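Local coordinates for protein pyruvate kinase 1 (Trypanosoma brucei brucei, PDB 4KCT) that catalyses transfer of a phosphoryl group between phosphoenolpyruvate and ADP to give pyruvate and ATP, and also has an intrinsic decarboxylase activity, at residues M51-G56 with I81-K86; I24-G29 with G332-G337; Q204-I209 with K232-I237. All blocks are in the same frame, centred on the assembly; numbering follows the deposited sequence.

All three contacts lie in the eight-stranded parallel barrel of pyruvate kinase, and all three are buried. Contact 1 pairs strands 46-52 and 80-84 and contact 3 pairs strands 208-211 and 235-240; strands 80-84 and 208-211 are neighbours, so the Leu83 N to Met208 O bond runs directly between the two contacts. Contact 2 sits on the other flank, where strand 23-27, the neighbour of 46-52, meets the short helix 332-335 that follows the last strand; Asn52 packs on Thr27 there. Their chemistry differs: contact 1 carries the potassium site, contact 2 a single side-chain-to-backbone bond, and contact 3 backbone pairing among aliphatic side chains.

Contact 1 (M51-G56 with I81-K86); sequences MNFSHG and IALDTK. With K (potassium ion), chain D.
Four protein oxygens converge on a potassium ion at the C-terminal ends of strands 46-52 and 80-84, which helix 58-75 joins into a beta-alpha-beta unit of the barrel. Asn52 OD1 and Asp84 OD1 each lie 2.7 Å from K; Ser54 OG, the backbone Thr85 O and two waters are the other ligands. Asn52 and Asp84, paired in register, project from the same face, and with CG anti to the backbone N in both (chi1 -175° and -172°) their OD1 atoms reach the ion. Asn52 OD1 also accepts Ser54 N at 3.0 Å from above the carbonyl plane; this Asx turn, at the start of a type I turn from Asn52 to His55, probably helps place Ser54 OG. Asp84 OD2 forms salt bridges with Arg50 and with Lys239, a residue of the pyruvate pocket. Next to the site the parallel strands are joined by Met51 N to Ala82 O, Asp84 N to Met51 O and Phe53 N to Asp84 O, each 2.9 Å long with the donor nearly along the C=O axis. On the face carrying Met51 and Leu83 the packing between the segments is apolar. Leu83 crosses the Phe53 ring at about a right angle, CG over one face and offset toward the rim in a CH-pi contact, while His61 also stacks with the ring. Met51, bent at chi3, brings CE to 3.7 Å from Ile81 CG2. Potassium and two basic side chains around the Asp84 carboxylate would probably favour its charged form; through Lys239 the same carboxylate links the potassium site to the pyruvate pocket.

Contact 2 (I24-G29 with G332-G337); sequences IVCTIG and GETAKG
Thr334 has its OG1 between the backbone N and the carbonyl carbon (chi1 54°), the crowded position, and this rotation turns the hydroxyl toward strand 23-27 while CG2 stands anti to the carbonyl carbon. OG1 donates to Thr27 O at 2.8 Å, meeting a lone pair in the carbonyl plane with a C=O...donor angle of 128°. Thr27 instead puts OG1 anti to its carbonyl carbon (chi1 -50°), where it bonds to Leu330 O and Arg50, and CG2 anti to the backbone N, 4.0 Å from Ala335 CB. One residue earlier, Cys26 SG lies 4.1 Å from Thr334 CG2, and helix 340-356 packs against both side chains through Val344. Farther along, the backbones close in until Gly29 C is 3.2 Å from Ala335 O; glycine, having no CB, lets them come this close. Thr32 OG1 is bonded to both Gly29 N and Thr334 O, tying the two segments a second time. The contact joins the first barrel strand to the helical turn after the last strand, next to the seam where the barrel closes. Here the buried carbonyl of Thr27 is satisfied by a threonine hydroxyl, so a directional bond, with the Thr32 bridge, ties the helical turn to the first strand.

Contact 3 (Q204-I209 with K232-I237); sequences QGVDMI and KDILII
Strands 208-211 and 235-240 run parallel, pairing Met208 with Leu235 and Ile209 with Ile236, through three backbone hydrogen bonds. Leu235 N meets Asp207 O at 3.1 Å, in the carbonyl plane on a lone pair at a C=O...donor angle of 138°, whereas Ile209 N to Leu235 O and Ile237 N to Ile209 O, both 2.8 Å, come nearly along the C=O axis. Ile234, just ahead of its strand, and Ile209 carry much of the packing. Ile234 CG2, anti to the backbone N, reaches Met208 CA at 3.6 Å and Ile209 CG1 at 3.8 Å, the two isoleucines crossing obliquely, while Ile234 CG1, anti to the carbonyl carbon, comes to 3.5 Å from Val206 O. Met208 and Leu235 share one face of the sheet and touch root to root, CB to CB at 3.8 Å. The Met208 side chain also packs on Ala82 of neighbouring strand 80-84. Helix 217-227, which links the strands in a beta-alpha-beta crossover, covers Ile209 and Ile236 on the opposite face. Asp207 directs its carboxylate elsewhere, to a salt bridge with Arg430 and to Ile81 N of strand 80-84, and Gln431 NE2 gives its carbonyl a second grip. Side chains of the two segments meet one another only through apolar carbons, while the three backbone bonds set the register; the buried aspartate charge is probably balanced by Arg430 of helix 426-431.

Contact 1 (M51-G56 with I81-K86)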
loop_
_atom_site.group_PDB
_atom_site.type_symbol
_atom_site.label_atom_id
_atom_site.label_comp_id
_atom_site.label_asym_id
_atom_site.label_seq_id
_atom_site.Cartn_x
_atom_site.Cartn_y
_atom_site.Cartn_z
ATOM N N MET A 51 24.002 -26.326 26.398
ATOM C CA MET A 51 24.662 -27.594 26.647
ATOM C C MET A 51 24.176 -28.608 25.617
ATOM O O MET A 51 22.978 -28.908 25.542
ATOM C CB MET A 51 24.323 -28.100 28.055
ATOM C CG MET A 51 24.580 -27.080 29.176
ATOM S SD MET A 51 24.097 -27.725 30.780
ATOM C CE MET A 51 22.310 -27.893 30.606
ATOM N N ASN A 52 25.108 -29.145 24.841
ATOM C CA ASN A 52 24.782 -30.115 23.831
ATOM C C ASN A 52 24.892 -31.505 24.397
ATOM O O ASN A 52 26.001 -32.035 24.551
ATOM C CB ASN A 52 25.730 -29.987 22.641
ATOM C CG ASN A 52 25.346 -30.917 21.492
ATOM O OD1 ASN A 52 24.348 -31.657 21.568
ATOM N ND2 ASN A 52 26.136 -30.896 20.437
ATOM N N PHE A 53 23.751 -32.077 24.773
ATOM C CA PHE A 53 23.741 -33.395 25.416
ATOM C C PHE A 53 23.897 -34.528 24.421
ATOM O O PHE A 53 23.861 -35.692 24.809
ATOM C CB PHE A 53 22.457 -33.609 26.243
ATOM C CG PHE A 53 22.548 -33.102 27.647
ATOM C CD1 PHE A 53 22.912 -31.787 27.906
ATOM C CD2 PHE A 53 22.288 -33.951 28.726
ATOM C CE1 PHE A 53 22.976 -31.317 29.204
ATOM C CE2 PHE A 53 22.350 -33.487 30.021
ATOM C CZ PHE A 53 22.736 -32.180 30.267
ATOM N N SER A 54 24.134 -34.208 23.150
ATOM C CA SER A 54 24.650 -35.233 22.238
ATOM C C SER A 54 26.006 -35.780 22.696
ATOM O O SER A 54 26.333 -36.919 22.405
ATOM C CB SER A 54 24.755 -34.710 20.809
ATOM O OG SER A 54 23.475 -34.536 20.255
ATOM N N HIS A 55 26.773 -34.976 23.436
ATOM C CA HIS A 55 28.089 -35.409 23.954
ATOM C C HIS A 55 28.179 -35.112 25.418
ATOM O O HIS A 55 27.417 -34.290 25.934
ATOM C CB HIS A 55 29.230 -34.690 23.226
ATOM C CG HIS A 55 29.009 -34.539 21.744
ATOM N ND1 HIS A 55 28.958 -35.600 20.902
ATOM C CD2 HIS A 55 28.780 -33.405 20.962
ATOM C CE1 HIS A 55 28.686 -35.169 19.655
ATOM N NE2 HIS A 55 28.594 -33.824 19.688
ATOM N N GLY A 56 29.133 -35.753 26.098
ATOM C CA GLY A 56 29.465 -35.415 27.490
ATOM C C GLY A 56 28.568 -36.083 28.522
ATOM O O GLY A 56 27.389 -36.271 28.295
ATOM N N ILE A 81 20.047 -20.997 30.709
ATOM C CA ILE A 81 20.733 -22.261 30.483
ATOM C C ILE A 81 19.817 -23.220 29.698
ATOM O O ILE A 81 18.659 -23.449 30.082
ATOM C CB ILE A 81 21.177 -22.918 31.818
ATOM C CG1 ILE A 81 22.254 -22.072 32.502
ATOM C CG2 ILE A 81 21.717 -24.331 31.559
ATOM C CD1 ILE A 81 22.597 -22.526 33.935
ATOM N N ALA A 82 20.287 -23.651 28.524
ATOM C CA ALA A 82 19.494 -24.500 27.642
ATOM C C ALA A 82 20.070 -25.895 27.584
ATOM O O ALA A 82 21.272 -26.068 27.411
ATOM C CB ALA A 82 19.419 -23.895 26.215
ATOM N N LEU A 83 19.190 -26.892 27.584
ATOM C CA LEU A 83 19.604 -28.284 27.445
ATOM C C LEU A 83 19.167 -28.779 26.062
ATOM O O LEU A 83 17.977 -28.803 25.759
ATOM C CB LEU A 83 18.970 -29.137 28.563
ATOM C CG LEU A 83 19.474 -30.590 28.685
ATOM C CD1 LEU A 83 19.144 -31.163 30.061
ATOM C CD2 LEU A 83 18.904 -31.476 27.566
ATOM N N ASP A 84 20.139 -29.061 25.190
ATOM C CA ASP A 84 19.835 -29.470 23.807
ATOM C C ASP A 84 19.919 -30.997 23.703
ATOM O O ASP A 84 20.985 -31.565 23.902
ATOM C CB ASP A 84 20.826 -28.782 22.830
ATOM C CG ASP A 84 20.471 -29.002 21.354
ATOM O OD1 ASP A 84 20.264 -30.167 20.962
ATOM O OD2 ASP A 84 20.454 -28.011 20.562
ATOM N N THR A 85 18.782 -31.665 23.476
ATOM C CA THR A 85 18.726 -33.132 23.640
ATOM C C THR A 85 19.482 -33.854 22.523
ATOM O O THR A 85 19.628 -33.340 21.407
ATOM C CB THR A 85 17.270 -33.653 23.674
ATOM O OG1 THR A 85 16.636 -33.318 22.444
ATOM C CG2 THR A 85 16.511 -33.004 24.829
ATOM N N LYS A 86 19.946 -35.055 22.811
ATOM C CA LYS A 86 20.502 -35.920 21.765
ATOM C C LYS A 86 19.428 -36.252 20.710
ATOM O O LYS A 86 19.650 -36.097 19.537
ATOM C CB LYS A 86 21.059 -37.223 22.382
ATOM C CG LYS A 86 21.963 -38.010 21.443
ATOM C CD LYS A 86 22.461 -39.288 22.126
ATOM C CE LYS A 86 23.802 -39.741 21.578
ATOM N NZ LYS A 86 23.832 -39.666 20.094
HETATM K K K D . 21.924 -32.189 20.415
HETATM O O HOH W 1 21.001 -33.718 18.509
HETATM O O HOH W 2 22.783 -30.896 17.967
#

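Contact 2 (I24-G29 with G332-G337)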
loop_
_atom_site.group_PDB
_atom_site.type_symbol
_atom_site.label_atom_id
_atom_site.label_comp_id
_atom_site.label_asym_id
_atom_site.label_seq_id
_atom_site.Cartn_x
_atom_site.Cartn_y
_atom_site.Cartn_z
ATOM N N ILE A 24 22.262 -13.790 21.580
ATOM C CA ILE A 24 23.264 -14.762 21.134
ATOM C C ILE A 24 23.284 -15.991 22.076
ATOM O O ILE A 24 23.398 -15.854 23.300
ATOM C CB ILE A 24 24.668 -14.113 21.071
ATOM C CG1 ILE A 24 24.649 -12.956 20.060
ATOM C CG2 ILE A 24 25.743 -15.156 20.716
ATOM C CD1 ILE A 24 25.884 -12.053 20.139
ATOM N N VAL A 25 23.096 -17.167 21.485
ATOM C CA VAL A 25 23.159 -18.433 22.196
ATOM C C VAL A 25 24.530 -19.071 21.887
ATOM O O VAL A 25 24.900 -19.188 20.730
ATOM C CB VAL A 25 22.049 -19.376 21.662
ATOM C CG1 VAL A 25 22.107 -20.730 22.321
ATOM C CG2 VAL A 25 20.673 -18.740 21.848
ATOM N N CYS A 26 25.302 -19.385 22.919
ATOM C CA CYS A 26 26.632 -20.009 22.749
ATOM C C CYS A 26 26.635 -21.401 23.328
ATOM O O CYS A 26 26.240 -21.600 24.481
ATOM C CB CYS A 26 27.702 -19.193 23.475
ATOM S SG CYS A 26 27.802 -17.499 22.868
ATOM N N THR A 27 27.130 -22.351 22.545
ATOM C CA THR A 27 27.396 -23.701 23.032
ATOM C C THR A 27 28.675 -23.774 23.850
ATOM O O THR A 27 29.725 -23.264 23.433
ATOM C CB THR A 27 27.491 -24.691 21.866
ATOM O OG1 THR A 27 26.357 -24.509 21.027
ATOM C CG2 THR A 27 27.517 -26.163 22.391
ATOM N N ILE A 28 28.587 -24.408 25.022
ATOM C CA ILE A 28 29.724 -24.515 25.914
ATOM C C ILE A 28 30.481 -25.836 25.650
ATOM O O ILE A 28 29.875 -26.856 25.321
ATOM C CB ILE A 28 29.288 -24.439 27.384
ATOM C CG1 ILE A 28 28.414 -23.184 27.611
ATOM C CG2 ILE A 28 30.516 -24.428 28.312
ATOM C CD1 ILE A 28 29.001 -21.890 27.030
ATOM N N GLY A 29 31.803 -25.770 25.690
ATOM C CA GLY A 29 32.640 -26.961 25.470
ATOM C C GLY A 29 34.011 -26.691 26.044
ATOM O O GLY A 29 34.182 -25.726 26.784
ATOM N N GLY A 332 30.159 -25.161 17.402
ATOM C CA GLY A 332 31.604 -25.465 17.531
ATOM C C GLY A 332 32.466 -24.199 17.649
ATOM O O GLY A 332 33.521 -24.207 18.311
ATOM N N GLU A 333 32.006 -23.092 17.053
ATOM C CA GLU A 333 32.736 -21.795 17.177
ATOM C C GLU A 333 33.086 -21.445 18.636
ATOM O O GLU A 333 34.131 -20.823 18.908
ATOM C CB GLU A 333 31.924 -20.641 16.549
ATOM C CG GLU A 333 31.543 -20.844 15.072
ATOM C CD GLU A 333 30.094 -21.332 14.888
ATOM O OE1 GLU A 333 29.675 -22.268 15.596
ATOM O OE2 GLU A 333 29.402 -20.838 13.976
ATOM N N THR A 334 32.140 -21.657 19.546
ATOM C CA THR A 334 32.414 -21.395 20.973
ATOM C C THR A 334 32.750 -22.649 21.786
ATOM O O THR A 334 33.390 -22.553 22.823
ATOM C CB THR A 334 31.257 -20.633 21.667
ATOM O OG1 THR A 334 30.028 -21.354 21.465
ATOM C CG2 THR A 334 31.124 -19.202 21.071
ATOM N N ALA A 335 32.198 -23.793 21.393
ATOM C CA ALA A 335 32.412 -25.011 22.155
ATOM C C ALA A 335 33.880 -25.450 22.028
ATOM O O ALA A 335 34.513 -25.804 23.013
ATOM C CB ALA A 335 31.491 -26.129 21.672
ATOM N N LYS A 336 34.407 -25.446 20.811
ATOM C CA LYS A 336 35.758 -25.979 20.603
ATOM C C LYS A 336 36.687 -25.110 19.772
ATOM O O LYS A 336 37.806 -25.481 19.537
ATOM C CB LYS A 336 35.711 -27.386 20.054
ATOM C CG LYS A 336 35.055 -27.515 18.706
ATOM C CD LYS A 336 34.756 -28.981 18.399
ATOM C CE LYS A 336 34.771 -29.249 16.895
ATOM N NZ LYS A 336 34.251 -28.089 16.102
ATOM N N GLY A 337 36.267 -23.905 19.458
ATOM C CA GLY A 337 37.080 -23.052 18.638
ATOM C C GLY A 337 38.230 -22.380 19.363
ATOM O O GLY A 337 38.311 -22.376 20.606
#

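Contact 3 (Q204-I209 with K232-I237)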
loop_
_atom_site.group_PDB
_atom_site.type_symbol
_atom_site.label_atom_id
_atom_site.label_comp_id
_atom_site.label_asym_id
_atom_site.label_seq_id
_atom_site.Cartn_x
_atom_site.Cartn_y
_atom_site.Cartn_z
ATOM N N GLN A 204 18.183 -29.907 37.945
ATOM C CA GLN A 204 19.215 -28.865 38.047
ATOM C C GLN A 204 18.684 -27.472 37.715
ATOM O O GLN A 204 19.426 -26.483 37.769
ATOM C CB GLN A 204 20.428 -29.192 37.156
ATOM C CG GLN A 204 21.181 -30.452 37.560
ATOM C CD GLN A 204 21.424 -30.532 39.043
ATOM O OE1 GLN A 204 21.908 -29.584 39.651
ATOM N NE2 GLN A 204 21.090 -31.670 39.638
ATOM N N GLY A 205 17.415 -27.401 37.330
ATOM C CA GLY A 205 16.760 -26.114 37.132
ATOM C C GLY A 205 17.163 -25.408 35.827
ATOM O O GLY A 205 17.353 -24.185 35.815
ATOM N N VAL A 206 17.216 -26.138 34.712
ATOM C CA VAL A 206 17.504 -25.472 33.412
ATOM C C VAL A 206 16.301 -24.639 32.986
ATOM O O VAL A 206 15.186 -24.876 33.423
ATOM C CB VAL A 206 17.914 -26.456 32.277
ATOM C CG1 VAL A 206 19.113 -27.317 32.712
ATOM C CG2 VAL A 206 16.743 -27.335 31.866
ATOM N N ASP A 207 16.545 -23.627 32.165
ATOM C CA ASP A 207 15.502 -22.686 31.788
ATOM C C ASP A 207 14.715 -23.112 30.544
ATOM O O ASP A 207 13.572 -22.675 30.341
ATOM C CB ASP A 207 16.124 -21.308 31.590
ATOM C CG ASP A 207 16.920 -20.866 32.811
ATOM O OD1 ASP A 207 16.295 -20.778 33.891
ATOM O OD2 ASP A 207 18.186 -20.796 32.737
ATOM N N MET A 208 15.360 -23.865 29.658
ATOM C CA MET A 208 14.707 -24.269 28.422
ATOM C C MET A 208 15.318 -25.542 27.880
ATOM O O MET A 208 16.503 -25.831 28.110
ATOM C CB MET A 208 14.817 -23.130 27.369
ATOM C CG MET A 208 16.259 -22.755 27.035
ATOM S SD MET A 208 16.416 -21.151 26.182
ATOM C CE MET A 208 16.069 -19.996 27.547
ATOM N N ILE A 209 14.517 -26.285 27.128
ATOM C CA ILE A 209 14.984 -27.438 26.385
ATOM C C ILE A 209 14.956 -27.089 24.900
ATOM O O ILE A 209 13.964 -26.553 24.415
ATOM C CB ILE A 209 14.010 -28.622 26.567
ATOM C CG1 ILE A 209 13.722 -28.863 28.060
ATOM C CG2 ILE A 209 14.550 -29.878 25.867
ATOM C CD1 ILE A 209 14.966 -29.179 28.892
ATOM N N LYS A 232 7.151 -27.944 34.456
ATOM C CA LYS A 232 6.060 -27.323 33.677
ATOM C C LYS A 232 6.342 -25.853 33.251
ATOM O O LYS A 232 5.706 -25.348 32.353
ATOM C CB LYS A 232 4.736 -27.390 34.437
ATOM C CG LYS A 232 4.662 -26.430 35.616
ATOM C CD LYS A 232 3.271 -26.454 36.251
ATOM C CE LYS A 232 3.313 -25.936 37.676
ATOM N NZ LYS A 232 4.048 -24.642 37.746
ATOM N N ASP A 233 7.283 -25.182 33.909
ATOM C CA ASP A 233 7.615 -23.799 33.546
ATOM C C ASP A 233 8.856 -23.677 32.651
ATOM O O ASP A 233 9.326 -22.564 32.365
ATOM C CB ASP A 233 7.808 -22.960 34.809
ATOM C CG ASP A 233 6.490 -22.729 35.574
ATOM O OD1 ASP A 233 5.405 -22.642 34.939
ATOM O OD2 ASP A 233 6.557 -22.557 36.796
ATOM N N ILE A 234 9.436 -24.814 32.274
ATOM C CA ILE A 234 10.645 -24.805 31.442
ATOM C C ILE A 234 10.196 -24.639 29.990
ATOM O O ILE A 234 9.214 -25.258 29.588
ATOM C CB ILE A 234 11.427 -26.124 31.605
ATOM C CG1 ILE A 234 11.946 -26.257 33.047
ATOM C CG2 ILE A 234 12.576 -26.200 30.588
ATOM C CD1 ILE A 234 12.540 -27.630 33.379
ATOM N N LEU A 235 10.824 -23.732 29.238
ATOM C CA LEU A 235 10.397 -23.521 27.838
ATOM C C LEU A 235 10.764 -24.735 26.997
ATOM O O LEU A 235 11.868 -25.279 27.131
ATOM C CB LEU A 235 11.075 -22.297 27.236
ATOM C CG LEU A 235 10.971 -20.985 27.985
ATOM C CD1 LEU A 235 11.639 -19.917 27.123
ATOM C CD2 LEU A 235 9.519 -20.639 28.276
ATOM N N ILE A 236 9.895 -25.092 26.056
ATOM C CA ILE A 236 10.282 -26.045 25.014
ATOM C C ILE A 236 10.506 -25.319 23.683
ATOM O O ILE A 236 9.602 -24.673 23.161
ATOM C CB ILE A 236 9.244 -27.156 24.835
ATOM C CG1 ILE A 236 9.141 -27.981 26.122
ATOM C CG2 ILE A 236 9.612 -28.037 23.637
ATOM C CD1 ILE A 236 8.043 -29.028 26.098
ATOM N N ILE A 237 11.756 -25.318 23.226
ATOM C CA ILE A 237 12.100 -24.749 21.940
ATOM C C ILE A 237 12.241 -25.924 20.973
ATOM O O ILE A 237 13.158 -26.751 21.118
ATOM C CB ILE A 237 13.446 -23.970 22.000
ATOM C CG1 ILE A 237 13.425 -22.878 23.085
ATOM C CG2 ILE A 237 13.790 -23.350 20.628
ATOM C CD1 ILE A 237 12.218 -21.963 23.012
#